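Local coordinates for protein pyruvate carboxylase n-terminal domain (Aquifex aeolicus, PDB 1ULZ) that serves as the biotin carboxylase subunit of pyruvate carboxylase, combining a Rossmann-like N-terminal domain, an ATP-grasp domain and a C-terminal biotin carboxylase domain in each chain of a two-chain assembly, at residues 2-7 with 27-32; 12-17 with 39-44; 32-37 with 48-53; 58-63 with 82-87. The protein carries 1 engineered substitution. All blocks are in the same frame, centred on the assembly; numbering follows the deposited sequence.

Contact 1 of 4, residues 2-7 with 27-32; sequences VNKVLV and PTVAIY. Engineered in segment 2-7: Val2 (natural residue Phe).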
loop_
_atom_site.group_PDB
_atom_site.type_symbol
_atom_site.label_atom_id
_atom_site.label_comp_id
_atom_site.label_asym_id
_atom_site.label_seq_id
_atom_site.Cartn_x
_atom_site.Cartn_y
_atom_site.Cartn_z
ATOM N N VAL A 2 10.873 -0.222 26.867
ATOM C CA VAL A 2 11.463 -0.400 25.544
ATOM C C VAL A 2 12.124 0.895 25.086
ATOM O O VAL A 2 11.441 1.863 24.778
ATOM C CB VAL A 2 10.379 -0.782 24.506
ATOM C CG1 VAL A 2 11.025 -1.143 23.186
ATOM C CG2 VAL A 2 9.545 -1.939 25.020
ATOM N N ASN A 3 13.452 0.907 25.036
ATOM C CA ASN A 3 14.197 2.089 24.612
ATOM C C ASN A 3 15.104 1.765 23.431
ATOM O O ASN A 3 15.525 2.656 22.690
ATOM C CB ASN A 3 15.042 2.619 25.767
ATOM C CG ASN A 3 14.194 3.139 26.904
ATOM O OD1 ASN A 3 13.716 4.278 26.872
ATOM N ND2 ASN A 3 13.969 2.292 27.908
ATOM N N LYS A 4 15.422 0.484 23.285
ATOM C CA LYS A 4 16.258 0.004 22.195
ATOM C C LYS A 4 15.861 -1.440 21.939
ATOM O O LYS A 4 15.884 -2.276 22.849
ATOM C CB LYS A 4 17.744 0.083 22.555
ATOM C CG LYS A 4 18.644 -0.478 21.460
ATOM C CD LYS A 4 20.138 -0.354 21.779
ATOM C CE LYS A 4 20.647 1.068 21.587
ATOM N NZ LYS A 4 22.127 1.148 21.797
ATOM N N VAL A 5 15.499 -1.723 20.696
ATOM C CA VAL A 5 15.062 -3.053 20.315
ATOM C C VAL A 5 16.055 -3.885 19.511
ATOM O O VAL A 5 16.549 -3.461 18.468
ATOM C CB VAL A 5 13.746 -2.978 19.517
ATOM C CG1 VAL A 5 13.338 -4.371 19.040
ATOM C CG2 VAL A 5 12.658 -2.352 20.388
ATOM N N LEU A 6 16.346 -5.076 20.009
ATOM C CA LEU A 6 17.235 -5.982 19.312
ATOM C C LEU A 6 16.310 -6.962 18.601
ATOM O O LEU A 6 15.446 -7.586 19.230
ATOM C CB LEU A 6 18.150 -6.715 20.296
ATOM C CG LEU A 6 19.179 -7.677 19.685
ATOM C CD1 LEU A 6 20.313 -7.909 20.671
ATOM C CD2 LEU A 6 18.513 -8.994 19.315
ATOM N N VAL A 7 16.473 -7.069 17.289
ATOM C CA VAL A 7 15.657 -7.966 16.481
ATOM C C VAL A 7 16.353 -9.318 16.369
ATOM O O VAL A 7 17.361 -9.454 15.670
ATOM C CB VAL A 7 15.443 -7.382 15.067
ATOM C CG1 VAL A 7 14.508 -8.272 14.269
ATOM C CG2 VAL A 7 14.888 -5.962 15.169
ATOM N N PRO A 27 15.517 3.144 18.427
ATOM C CA PRO A 27 16.736 2.639 17.789
ATOM C C PRO A 27 16.690 1.119 17.740
ATOM O O PRO A 27 16.117 0.483 18.627
ATOM C CB PRO A 27 17.853 3.173 18.693
ATOM C CG PRO A 27 17.201 3.252 20.032
ATOM C CD PRO A 27 15.829 3.817 19.699
ATOM N N THR A 28 17.293 0.536 16.711
ATOM C CA THR A 28 17.274 -0.912 16.568
ATOM C C THR A 28 18.645 -1.551 16.484
ATOM O O THR A 28 19.634 -0.901 16.128
ATOM C CB THR A 28 16.497 -1.331 15.309
ATOM O OG1 THR A 28 17.143 -0.798 14.149
ATOM C CG2 THR A 28 15.078 -0.812 15.370
ATOM N N VAL A 29 18.688 -2.838 16.815
ATOM C CA VAL A 29 19.918 -3.617 16.764
ATOM C C VAL A 29 19.642 -4.897 15.986
ATOM O O VAL A 29 18.711 -5.647 16.303
ATOM C CB VAL A 29 20.431 -4.008 18.170
ATOM C CG1 VAL A 29 21.681 -4.880 18.035
ATOM C CG2 VAL A 29 20.752 -2.761 18.983
ATOM N N ALA A 30 20.458 -5.139 14.966
ATOM C CA ALA A 30 20.316 -6.326 14.137
ATOM C C ALA A 30 21.440 -7.329 14.385
ATOM O O ALA A 30 22.547 -6.952 14.765
ATOM C CB ALA A 30 20.305 -5.925 12.662
ATOM N N ILE A 31 21.136 -8.605 14.190
ATOM C CA ILE A 31 22.134 -9.661 14.310
ATOM C C ILE A 31 22.091 -10.429 12.991
ATOM O O ILE A 31 21.070 -10.427 12.297
ATOM C CB ILE A 31 21.853 -10.643 15.487
ATOM C CG1 ILE A 31 20.450 -11.229 15.377
ATOM C CG2 ILE A 31 22.030 -9.935 16.814
ATOM C CD1 ILE A 31 20.152 -12.293 16.424
ATOM N N TYR A 32 23.197 -11.074 12.638
ATOM C CA TYR A 32 23.254 -11.827 11.395
ATOM C C TYR A 32 24.464 -12.740 11.323
ATOM O O TYR A 32 25.415 -12.597 12.099
ATOM C CB TYR A 32 23.305 -10.877 10.197
ATOM C CG TYR A 32 24.504 -9.957 10.201
ATOM C CD1 TYR A 32 24.597 -8.915 11.108
ATOM C CD2 TYR A 32 25.536 -10.122 9.286
ATOM C CE1 TYR A 32 25.670 -8.061 11.104
ATOM C CE2 TYR A 32 26.625 -9.269 9.272
ATOM C CZ TYR A 32 26.684 -8.237 10.181
ATOM O OH TYR A 32 27.733 -7.351 10.152
HETATM O O HOH W 1 18.323 -8.743 13.216
#
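Lys4 lies against Pro27 and Val29, and its chain can be followed atom by atom. Lys4 CB faces the proline ring, 4.1 Å from Pro27 CG. Lys4 CG, anti to the backbone N (chi1 177°), comes to 3.9 Å from Pro27 O, and Lys4 CD meets Val29 CG2 at 3.7 Å. The chain then bends at chi3, and NZ finds its partners outside the pair, a salt bridge to Glu47 and the carbonyl of Val72. Val29 turns its other branch to Leu6, two residues on from Lys4, with Val29 CG1 4.1 Å from Leu6 CG.

Three backbone bonds show the pairing to be parallel: Val5 N to Pro27 O at 3.1 Å, nearly straight at 165°, Val29 N to Val5 O at 2.8 Å, and Val7 N to Val29 O, also 2.8 Å. Past Val7 a water continues the ladder, accepting from Ile31 N at 3.0 Å and bonding to Val7 O as well. The strand axes make an angle of 23°. Val5 and Thr28 project on one face, where both touch Cys21 of helix 11-24, the element that joins the two strands: a beta-alpha-beta unit of a Rossmann-like sheet.

Contact 2 of 4, residues 12-17 with 39-44; sequences EIAVRI and ARHVKL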
loop_
_atom_site.group_PDB
_atom_site.type_symbol
_atom_site.label_atom_id
_atom_site.label_comp_id
_atom_site.label_asym_id
_atom_site.label_seq_id
_atom_site.Cartn_x
_atom_site.Cartn_y
_atom_site.Cartn_z
ATOM N N GLU A 12 12.588 -10.888 5.670
ATOM C CA GLU A 12 11.501 -9.921 5.580
ATOM C C GLU A 12 10.912 -9.528 6.933
ATOM O O GLU A 12 10.571 -8.368 7.132
ATOM C CB GLU A 12 10.391 -10.439 4.652
ATOM C CG GLU A 12 9.553 -11.595 5.193
ATOM C CD GLU A 12 8.429 -11.141 6.104
ATOM O OE1 GLU A 12 8.138 -9.934 6.143
ATOM O OE2 GLU A 12 7.820 -11.993 6.774
ATOM N N ILE A 13 10.797 -10.474 7.866
ATOM C CA ILE A 13 10.228 -10.127 9.160
ATOM C C ILE A 13 11.114 -9.154 9.941
ATOM O O ILE A 13 10.601 -8.282 10.641
ATOM C CB ILE A 13 9.925 -11.377 10.027
ATOM C CG1 ILE A 13 8.983 -10.978 11.165
ATOM C CG2 ILE A 13 11.204 -11.967 10.601
ATOM C CD1 ILE A 13 7.669 -10.375 10.694
ATOM N N ALA A 14 12.433 -9.276 9.814
ATOM C CA ALA A 14 13.330 -8.356 10.515
ATOM C C ALA A 14 13.113 -6.942 9.979
ATOM O O ALA A 14 13.154 -5.971 10.731
ATOM C CB ALA A 14 14.788 -8.770 10.330
ATOM N N VAL A 15 12.881 -6.841 8.673
ATOM C CA VAL A 15 12.630 -5.556 8.023
ATOM C C VAL A 15 11.305 -4.980 8.525
ATOM O O VAL A 15 11.215 -3.795 8.830
ATOM C CB VAL A 15 12.571 -5.713 6.483
ATOM C CG1 VAL A 15 12.056 -4.430 5.845
ATOM C CG2 VAL A 15 13.959 -6.050 5.941
ATOM N N ARG A 16 10.287 -5.834 8.613
ATOM C CA ARG A 16 8.967 -5.437 9.101
ATOM C C ARG A 16 9.072 -4.862 10.510
ATOM O O ARG A 16 8.519 -3.807 10.798
ATOM C CB ARG A 16 8.025 -6.643 9.129
ATOM C CG ARG A 16 6.669 -6.376 9.795
ATOM C CD ARG A 16 5.722 -5.629 8.866
ATOM N NE ARG A 16 4.438 -5.311 9.489
ATOM C CZ ARG A 16 4.236 -4.293 10.323
ATOM N NH1 ARG A 16 5.235 -3.480 10.649
ATOM N NH2 ARG A 16 3.027 -4.077 10.822
ATOM N N ILE A 17 9.784 -5.569 11.384
ATOM C CA ILE A 17 9.960 -5.129 12.763
ATOM C C ILE A 17 10.772 -3.833 12.835
ATOM O O ILE A 17 10.418 -2.915 13.575
ATOM C CB ILE A 17 10.657 -6.221 13.614
ATOM C CG1 ILE A 17 9.802 -7.493 13.622
ATOM C CG2 ILE A 17 10.864 -5.719 15.044
ATOM C CD1 ILE A 17 10.490 -8.692 14.216
ATOM N N ALA A 39 22.660 -8.612 3.944
ATOM C CA ALA A 39 21.209 -8.710 4.060
ATOM C C ALA A 39 20.592 -7.337 4.307
ATOM O O ALA A 39 21.246 -6.436 4.831
ATOM C CB ALA A 39 20.837 -9.663 5.189
ATOM N N ARG A 40 19.322 -7.196 3.940
ATOM C CA ARG A 40 18.606 -5.934 4.099
ATOM C C ARG A 40 18.499 -5.423 5.530
ATOM O O ARG A 40 18.803 -4.258 5.793
ATOM C CB ARG A 40 17.191 -6.047 3.534
ATOM C CG ARG A 40 16.642 -4.730 3.018
ATOM C CD ARG A 40 17.186 -4.493 1.623
ATOM N NE ARG A 40 17.923 -3.247 1.513
ATOM C CZ ARG A 40 18.689 -2.939 0.473
ATOM N NH1 ARG A 40 18.817 -3.789 -0.535
ATOM N NH2 ARG A 40 19.322 -1.778 0.440
ATOM N N HIS A 41 18.062 -6.276 6.457
ATOM C CA HIS A 41 17.907 -5.823 7.837
ATOM C C HIS A 41 19.203 -5.306 8.443
ATOM O O HIS A 41 19.190 -4.394 9.266
ATOM C CB HIS A 41 17.286 -6.919 8.725
ATOM C CG HIS A 41 18.182 -8.089 8.988
ATOM N ND1 HIS A 41 18.451 -9.052 8.040
ATOM C CD2 HIS A 41 18.847 -8.464 10.108
ATOM C CE1 HIS A 41 19.243 -9.971 8.565
ATOM N NE2 HIS A 41 19.498 -9.638 9.819
ATOM N N VAL A 42 20.323 -5.877 8.018
ATOM C CA VAL A 42 21.629 -5.454 8.500
ATOM C C VAL A 42 21.861 -3.988 8.143
ATOM O O VAL A 42 22.340 -3.210 8.970
ATOM C CB VAL A 42 22.756 -6.281 7.864
ATOM C CG1 VAL A 42 24.094 -5.673 8.235
ATOM C CG2 VAL A 42 22.667 -7.741 8.321
ATOM N N LYS A 43 21.518 -3.620 6.909
ATOM C CA LYS A 43 21.684 -2.248 6.427
ATOM C C LYS A 43 20.698 -1.272 7.063
ATOM O O LYS A 43 21.049 -0.132 7.366
ATOM C CB LYS A 43 21.480 -2.178 4.908
ATOM C CG LYS A 43 22.395 -3.055 4.080
ATOM C CD LYS A 43 22.040 -2.936 2.596
ATOM C CE LYS A 43 22.945 -3.798 1.727
ATOM N NZ LYS A 43 22.515 -3.724 0.302
ATOM N N LEU A 44 19.457 -1.717 7.246
ATOM C CA LEU A 44 18.421 -0.857 7.804
ATOM C C LEU A 44 18.526 -0.577 9.300
ATOM O O LEU A 44 18.048 0.456 9.769
ATOM C CB LEU A 44 17.038 -1.430 7.488
ATOM C CG LEU A 44 16.727 -1.655 6.004
ATOM C CD1 LEU A 44 15.232 -1.885 5.842
ATOM C CD2 LEU A 44 17.166 -0.453 5.178
#
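Val15 and His41 mark the closest approach of two helices, their CA atoms 5.3 Å apart, in segments whose axes run in nearly the same direction, 24° from one another, and come within 8.9 Å. A small residue faces the other helix here, which is consistent with the close approach: Ala14 CB touches His41 CB at 3.5 Å and His41 CG at 3.7 Å. The methyl approaches the imidazole obliquely. His41 has CG between its backbone N and carbonyl carbon (chi1 70°), and NE2 then donates to the carbonyl of Ile31, which satisfies this buried nitrogen and helps to set the rotation of the ring.

Val15 divides its two methyls between two residues one turn apart on the other helix, Arg40 and Leu44. Val15 CG2 lies 4.0 Å from Arg40 CB, whereas Val15 CG1 meets Leu44 CD1 at 4.1 Å. Arg40 contributes its aliphatic base here. Its chain bends at chi2 and chi3 and carries the guanidinium away, to a salt bridge with Glu410 of the second subunit, while Lys43 CD lies 3.6 Å above the guanidinium plane of Arg40. Tyr358 of the second subunit packs on both Val15 and Arg40, so the pair borders the dimer interface.

Both helices cover the same face of the parallel sheet. Ala14 rests on Val7 of strand 5-7 and His41 on Ala30 of strand 28-32, with helix 11-24 linking those two strands and the short helix 40-44 leading from strand 28-32 to strand 47-50.

Contact 3 of 4, residues 32-37 with 48-53; sequences YNEVES and AYMIGT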
loop_
_atom_site.group_PDB
_atom_site.type_symbol
_atom_site.label_atom_id
_atom_site.label_comp_id
_atom_site.label_asym_id
_atom_site.label_seq_id
_atom_site.Cartn_x
_atom_site.Cartn_y
_atom_site.Cartn_z
ATOM N N TYR A 32 23.197 -11.074 12.638
ATOM C CA TYR A 32 23.254 -11.827 11.395
ATOM C C TYR A 32 24.464 -12.740 11.323
ATOM O O TYR A 32 25.415 -12.597 12.099
ATOM C CB TYR A 32 23.305 -10.877 10.197
ATOM C CG TYR A 32 24.504 -9.957 10.201
ATOM C CD1 TYR A 32 24.597 -8.915 11.108
ATOM C CD2 TYR A 32 25.536 -10.122 9.286
ATOM C CE1 TYR A 32 25.670 -8.061 11.104
ATOM C CE2 TYR A 32 26.625 -9.269 9.272
ATOM C CZ TYR A 32 26.684 -8.237 10.181
ATOM O OH TYR A 32 27.733 -7.351 10.152
ATOM N N ASN A 33 24.421 -13.672 10.376
ATOM C CA ASN A 33 25.530 -14.585 10.159
ATOM C C ASN A 33 26.348 -13.993 9.019
ATOM O O ASN A 33 25.833 -13.203 8.223
ATOM C CB ASN A 33 25.029 -15.975 9.771
ATOM C CG ASN A 33 26.167 -16.961 9.547
ATOM O OD1 ASN A 33 26.862 -16.909 8.533
ATOM N ND2 ASN A 33 26.371 -17.856 10.507
ATOM N N GLU A 34 27.618 -14.362 8.941
ATOM C CA GLU A 34 28.487 -13.845 7.894
ATOM C C GLU A 34 27.937 -14.082 6.489
ATOM O O GLU A 34 28.133 -13.257 5.601
ATOM C CB GLU A 34 29.884 -14.464 8.025
ATOM C CG GLU A 34 30.856 -14.049 6.936
ATOM C CD GLU A 34 30.754 -14.926 5.699
ATOM O OE1 GLU A 34 31.107 -14.438 4.608
ATOM O OE2 GLU A 34 30.333 -16.101 5.818
ATOM N N VAL A 35 27.256 -15.207 6.293
ATOM C CA VAL A 35 26.686 -15.547 4.990
ATOM C C VAL A 35 25.627 -14.554 4.505
ATOM O O VAL A 35 25.206 -14.599 3.344
ATOM C CB VAL A 35 26.053 -16.948 5.013
ATOM C CG1 VAL A 35 27.114 -17.995 5.345
ATOM C CG2 VAL A 35 24.922 -16.984 6.022
ATOM N N GLU A 36 25.185 -13.665 5.392
ATOM C CA GLU A 36 24.193 -12.660 5.027
ATOM C C GLU A 36 24.660 -11.288 5.476
ATOM O O GLU A 36 23.859 -10.471 5.925
ATOM C CB GLU A 36 22.832 -12.967 5.665
ATOM C CG GLU A 36 22.100 -14.142 5.043
ATOM C CD GLU A 36 20.649 -14.233 5.481
ATOM O OE1 GLU A 36 19.785 -14.439 4.607
ATOM O OE2 GLU A 36 20.366 -14.104 6.691
ATOM N N SER A 37 25.961 -11.037 5.350
ATOM C CA SER A 37 26.520 -9.754 5.749
ATOM C C SER A 37 25.961 -8.591 4.937
ATOM O O SER A 37 26.110 -7.437 5.334
ATOM C CB SER A 37 28.049 -9.771 5.636
ATOM O OG SER A 37 28.478 -10.056 4.318
ATOM N N ALA A 48 24.309 -3.224 14.042
ATOM C CA ALA A 48 24.209 -4.573 13.496
ATOM C C ALA A 48 25.451 -5.383 13.862
ATOM O O ALA A 48 26.580 -4.930 13.667
ATOM C CB ALA A 48 24.029 -4.513 11.975
ATOM N N TYR A 49 25.241 -6.582 14.393
ATOM C CA TYR A 49 26.359 -7.419 14.795
ATOM C C TYR A 49 26.329 -8.826 14.224
ATOM O O TYR A 49 25.309 -9.512 14.270
ATOM C CB TYR A 49 26.441 -7.502 16.323
ATOM C CG TYR A 49 26.571 -6.157 16.999
ATOM C CD1 TYR A 49 25.447 -5.409 17.319
ATOM C CD2 TYR A 49 27.823 -5.620 17.285
ATOM C CE1 TYR A 49 25.563 -4.158 17.904
ATOM C CE2 TYR A 49 27.951 -4.372 17.868
ATOM C CZ TYR A 49 26.820 -3.644 18.175
ATOM O OH TYR A 49 26.941 -2.404 18.751
ATOM N N MET A 50 27.467 -9.237 13.677
ATOM C CA MET A 50 27.632 -10.562 13.108
ATOM C C MET A 50 27.975 -11.483 14.273
ATOM O O MET A 50 28.991 -11.288 14.940
ATOM C CB MET A 50 28.781 -10.545 12.096
ATOM C CG MET A 50 29.118 -11.892 11.483
ATOM S SD MET A 50 30.643 -11.758 10.512
ATOM C CE MET A 50 31.841 -12.037 11.782
ATOM N N ILE A 51 27.125 -12.475 14.525
ATOM C CA ILE A 51 27.349 -13.409 15.623
ATOM C C ILE A 51 26.975 -14.824 15.210
ATOM O O ILE A 51 26.267 -15.024 14.217
ATOM C CB ILE A 51 26.505 -13.040 16.853
ATOM C CG1 ILE A 51 25.020 -13.174 16.511
ATOM C CG2 ILE A 51 26.828 -11.631 17.301
ATOM C CD1 ILE A 51 24.093 -12.915 17.671
ATOM N N GLY A 52 27.454 -15.799 15.981
ATOM C CA GLY A 52 27.175 -17.193 15.690
ATOM C C GLY A 52 28.354 -17.917 15.062
ATOM O O GLY A 52 29.247 -17.288 14.481
ATOM N N THR A 53 28.354 -19.243 15.181
ATOM C CA THR A 53 29.412 -20.074 14.626
ATOM C C THR A 53 28.903 -20.858 13.424
ATOM O O THR A 53 29.658 -21.571 12.769
ATOM C CB THR A 53 29.981 -21.043 15.689
ATOM O OG1 THR A 53 28.906 -21.659 16.411
ATOM C CG2 THR A 53 30.869 -20.288 16.658
#
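The carbonyl oxygen of Tyr32 is gripped from strand 47-50 and its extension by two groups: Ile51 N donates to Tyr32 O at 3.0 Å with an N-H...O angle of 151°, and Met50 CA adds a CA-H...O contact to Tyr32 O at 3.2 Å. The other backbone bond, Tyr32 N to Tyr49 O, is 3.1 Å long and more bent, its donor tilted out of the carbonyl plane. Tyr32 thus brackets Met50 with one bond on each side, the signature of a parallel bridge.

The tyrosine ring adds a second layer to this bridge. With CG between the backbone N and the carbonyl carbon (chi1 60°), the ring is brought over the neighbouring strand, and Met50 CB lies over its face, 4.0 Å from the centroid of the Tyr32 ring and 25° off the normal, as a CH-pi contact. At the ring edge, near its plane, lies Ala48 C, 3.9 Å from Tyr32 CE1. Strand 47-50 is, within this chain, the outermost strand on this side of the parallel Rossmann-like sheet, and strand 28-32 is its neighbour, so the ring covers the end of an edge pair; His41 and Val42 of helix 40-44 also pack on it.

Beyond the bridge the first chain turns away. Met50, extended through chi2, follows it and places SD 3.8 Å from Glu34 CB. The turn itself is an Asx turn: Asn33 OD1 receives Val35 N at 2.8 Å, in the carboxamide plane on a lone pair and almost straight. Asn33 ND2 is directed elsewhere, to Thr58 OG1.

Contact 4 of 4, residues 58-63 with 82-87; sequences TYLNKQ and GFLAEN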
loop_
_atom_site.group_PDB
_atom_site.type_symbol
_atom_site.label_atom_id
_atom_site.label_comp_id
_atom_site.label_asym_id
_atom_site.label_seq_id
_atom_site.Cartn_x
_atom_site.Cartn_y
_atom_site.Cartn_z
ATOM N N THR A 58 23.367 -18.492 14.926
ATOM C CA THR A 58 23.288 -17.036 14.966
ATOM C C THR A 58 21.995 -16.581 15.641
ATOM O O THR A 58 22.001 -15.668 16.472
ATOM C CB THR A 58 23.293 -16.430 13.538
ATOM O OG1 THR A 58 24.601 -16.544 12.961
ATOM C CG2 THR A 58 22.877 -14.961 13.581
ATOM N N TYR A 59 20.890 -17.230 15.283
ATOM C CA TYR A 59 19.579 -16.871 15.818
ATOM C C TYR A 59 19.037 -17.789 16.917
ATOM O O TYR A 59 17.983 -17.513 17.476
ATOM C CB TYR A 59 18.549 -16.805 14.673
ATOM C CG TYR A 59 18.982 -15.937 13.508
ATOM C CD1 TYR A 59 19.713 -16.469 12.454
ATOM C CD2 TYR A 59 18.735 -14.569 13.507
ATOM C CE1 TYR A 59 20.198 -15.661 11.433
ATOM C CE2 TYR A 59 19.216 -13.755 12.495
ATOM C CZ TYR A 59 19.952 -14.307 11.462
ATOM O OH TYR A 59 20.483 -13.492 10.487
ATOM N N LEU A 60 19.751 -18.865 17.238
ATOM C CA LEU A 60 19.254 -19.793 18.253
ATOM C C LEU A 60 20.050 -19.853 19.543
ATOM O O LEU A 60 19.665 -20.564 20.474
ATOM C CB LEU A 60 19.152 -21.209 17.674
ATOM C CG LEU A 60 18.211 -21.416 16.484
ATOM C CD1 LEU A 60 18.274 -22.870 16.039
ATOM C CD2 LEU A 60 16.781 -21.035 16.874
ATOM N N ASN A 61 21.161 -19.129 19.611
ATOM C CA ASN A 61 21.964 -19.151 20.823
ATOM C C ASN A 61 21.378 -18.168 21.824
ATOM O O ASN A 61 21.662 -16.970 21.793
ATOM C CB ASN A 61 23.419 -18.796 20.518
ATOM C CG ASN A 61 24.345 -19.154 21.660
ATOM O OD1 ASN A 61 24.146 -18.711 22.788
ATOM N ND2 ASN A 61 25.360 -19.968 21.375
ATOM N N LYS A 62 20.550 -18.701 22.714
ATOM C CA LYS A 62 19.865 -17.910 23.728
ATOM C C LYS A 62 20.729 -16.972 24.576
ATOM O O LYS A 62 20.440 -15.776 24.685
ATOM C CB LYS A 62 19.071 -18.848 24.649
ATOM C CG LYS A 62 17.964 -19.620 23.945
ATOM C CD LYS A 62 17.087 -20.385 24.938
ATOM C CE LYS A 62 17.877 -21.450 25.682
ATOM N NZ LYS A 62 18.353 -22.513 24.745
ATOM N N GLN A 63 21.788 -17.504 25.172
ATOM C CA GLN A 63 22.645 -16.697 26.031
ATOM C C GLN A 63 23.458 -15.630 25.305
ATOM O O GLN A 63 23.603 -14.515 25.800
ATOM C CB GLN A 63 23.584 -17.601 26.832
ATOM C CG GLN A 63 24.338 -16.859 27.907
ATOM C CD GLN A 63 23.396 -16.178 28.878
ATOM O OE1 GLN A 63 22.471 -16.807 29.393
ATOM N NE2 GLN A 63 23.626 -14.892 29.139
ATOM N N GLY A 82 9.245 -17.979 14.182
ATOM C CA GLY A 82 10.231 -19.025 14.007
ATOM C C GLY A 82 11.377 -18.804 14.977
ATOM O O GLY A 82 11.301 -17.931 15.840
ATOM N N PHE A 83 12.443 -19.582 14.830
ATOM C CA PHE A 83 13.607 -19.479 15.709
ATOM C C PHE A 83 13.259 -19.524 17.198
ATOM O O PHE A 83 12.703 -20.511 17.669
ATOM C CB PHE A 83 14.410 -18.217 15.393
ATOM C CG PHE A 83 15.021 -18.221 14.018
ATOM C CD1 PHE A 83 15.818 -19.282 13.603
ATOM C CD2 PHE A 83 14.797 -17.174 13.138
ATOM C CE1 PHE A 83 16.382 -19.297 12.334
ATOM C CE2 PHE A 83 15.357 -17.181 11.867
ATOM C CZ PHE A 83 16.150 -18.244 11.465
ATOM N N LEU A 84 13.582 -18.467 17.937
ATOM C CA LEU A 84 13.306 -18.439 19.378
ATOM C C LEU A 84 11.970 -17.797 19.748
ATOM O O LEU A 84 11.708 -17.565 20.929
ATOM C CB LEU A 84 14.422 -17.696 20.117
ATOM C CG LEU A 84 15.863 -18.192 19.971
ATOM C CD1 LEU A 84 16.791 -17.235 20.697
ATOM C CD2 LEU A 84 15.992 -19.599 20.532
ATOM N N ALA A 85 11.128 -17.530 18.749
ATOM C CA ALA A 85 9.831 -16.883 18.968
ATOM C C ALA A 85 8.934 -17.568 19.989
ATOM O O ALA A 85 8.328 -16.909 20.833
ATOM C CB ALA A 85 9.082 -16.755 17.647
ATOM N N GLU A 86 8.840 -18.889 19.907
ATOM C CA GLU A 86 7.997 -19.633 20.824
ATOM C C GLU A 86 8.808 -20.509 21.765
ATOM O O GLU A 86 8.378 -21.589 22.146
ATOM C CB GLU A 86 6.990 -20.473 20.034
ATOM C CG GLU A 86 6.141 -19.636 19.077
ATOM C CD GLU A 86 5.163 -20.468 18.276
ATOM O OE1 GLU A 86 4.094 -20.813 18.817
ATOM O OE2 GLU A 86 5.465 -20.784 17.106
ATOM N N ASN A 87 9.984 -20.020 22.136
ATOM C CA ASN A 87 10.876 -20.724 23.051
ATOM C C ASN A 87 10.605 -20.164 24.449
ATOM O O ASN A 87 11.123 -19.105 24.811
ATOM C CB ASN A 87 12.330 -20.462 22.653
ATOM C CG ASN A 87 13.313 -21.296 23.441
ATOM O OD1 ASN A 87 13.344 -21.251 24.673
ATOM N ND2 ASN A 87 14.135 -22.062 22.734
HETATM O O HOH W 2 16.175 -23.761 23.946
#
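Tyr59 and Phe83 meet where a helix end abuts two overlapping beta turns, a type II' turn from Gly82 to Ala85 and a type I turn from Leu84 to Asn87 that leads into helix 88-96. Phe83, at the second position of the first turn with a positive phi of 51°, presents its ring as a flat floor. Tyr59 CB stands over the middle of it, 3.8 Å from the centroid of the Phe83 ring and only 11° off the normal. The tyrosine ring is consequently displaced, forming an offset stack with centroids 5.0 Å apart and planes inclined by 21°. Leu60 occupies a different side of the phenylalanine: its CD2 sits at the ring edge, near the plane and 3.8 Å from Phe83 CD1.

Leu84 is the projecting knob of the turns. Its branched end fits a hollow lined by the backbone of Tyr59 and Leu60 and by the stem of Lys62. Leu84 CG presses on Tyr59 O at 3.3 Å, and Leu84 CD2 reaches Lys62 CG at 3.9 Å.

Lys62 then curls, bending at both chi3 and chi4, and crosses Asn87 at about a right angle with CD 3.9 Å from Asn87 OD1. That oxygen caps helix 88-96 at Phe90 N. A single water accepts from both remaining groups, Lys62 NZ at 2.6 Å and Asn87 ND2 at 2.9 Å.

How the contacts relate
All four contacts belong to the N-terminal Rossmann-like region. Contacts 1 and 3 are successive pairings in one sheet: they share Tyr32, their centres are about 15 Å apart, and Ala30 O lies 2.7 Å from Tyr49 N, a probable hydrogen bond between their strands. Contact 2 sits on one face of that sheet, its centre about 11 Å from that of contact 1. Contact 4 joins contact 3, about 14 Å away centre to centre, through Thr58 OG1, which is 2.6 Å from Ile51 O. Tyr59 OH of contact 4 also comes within 3.4 Å of Tyr32 CA and 4.0 Å of His41 NE2, bringing it up to contacts 1, 2 and 3 together.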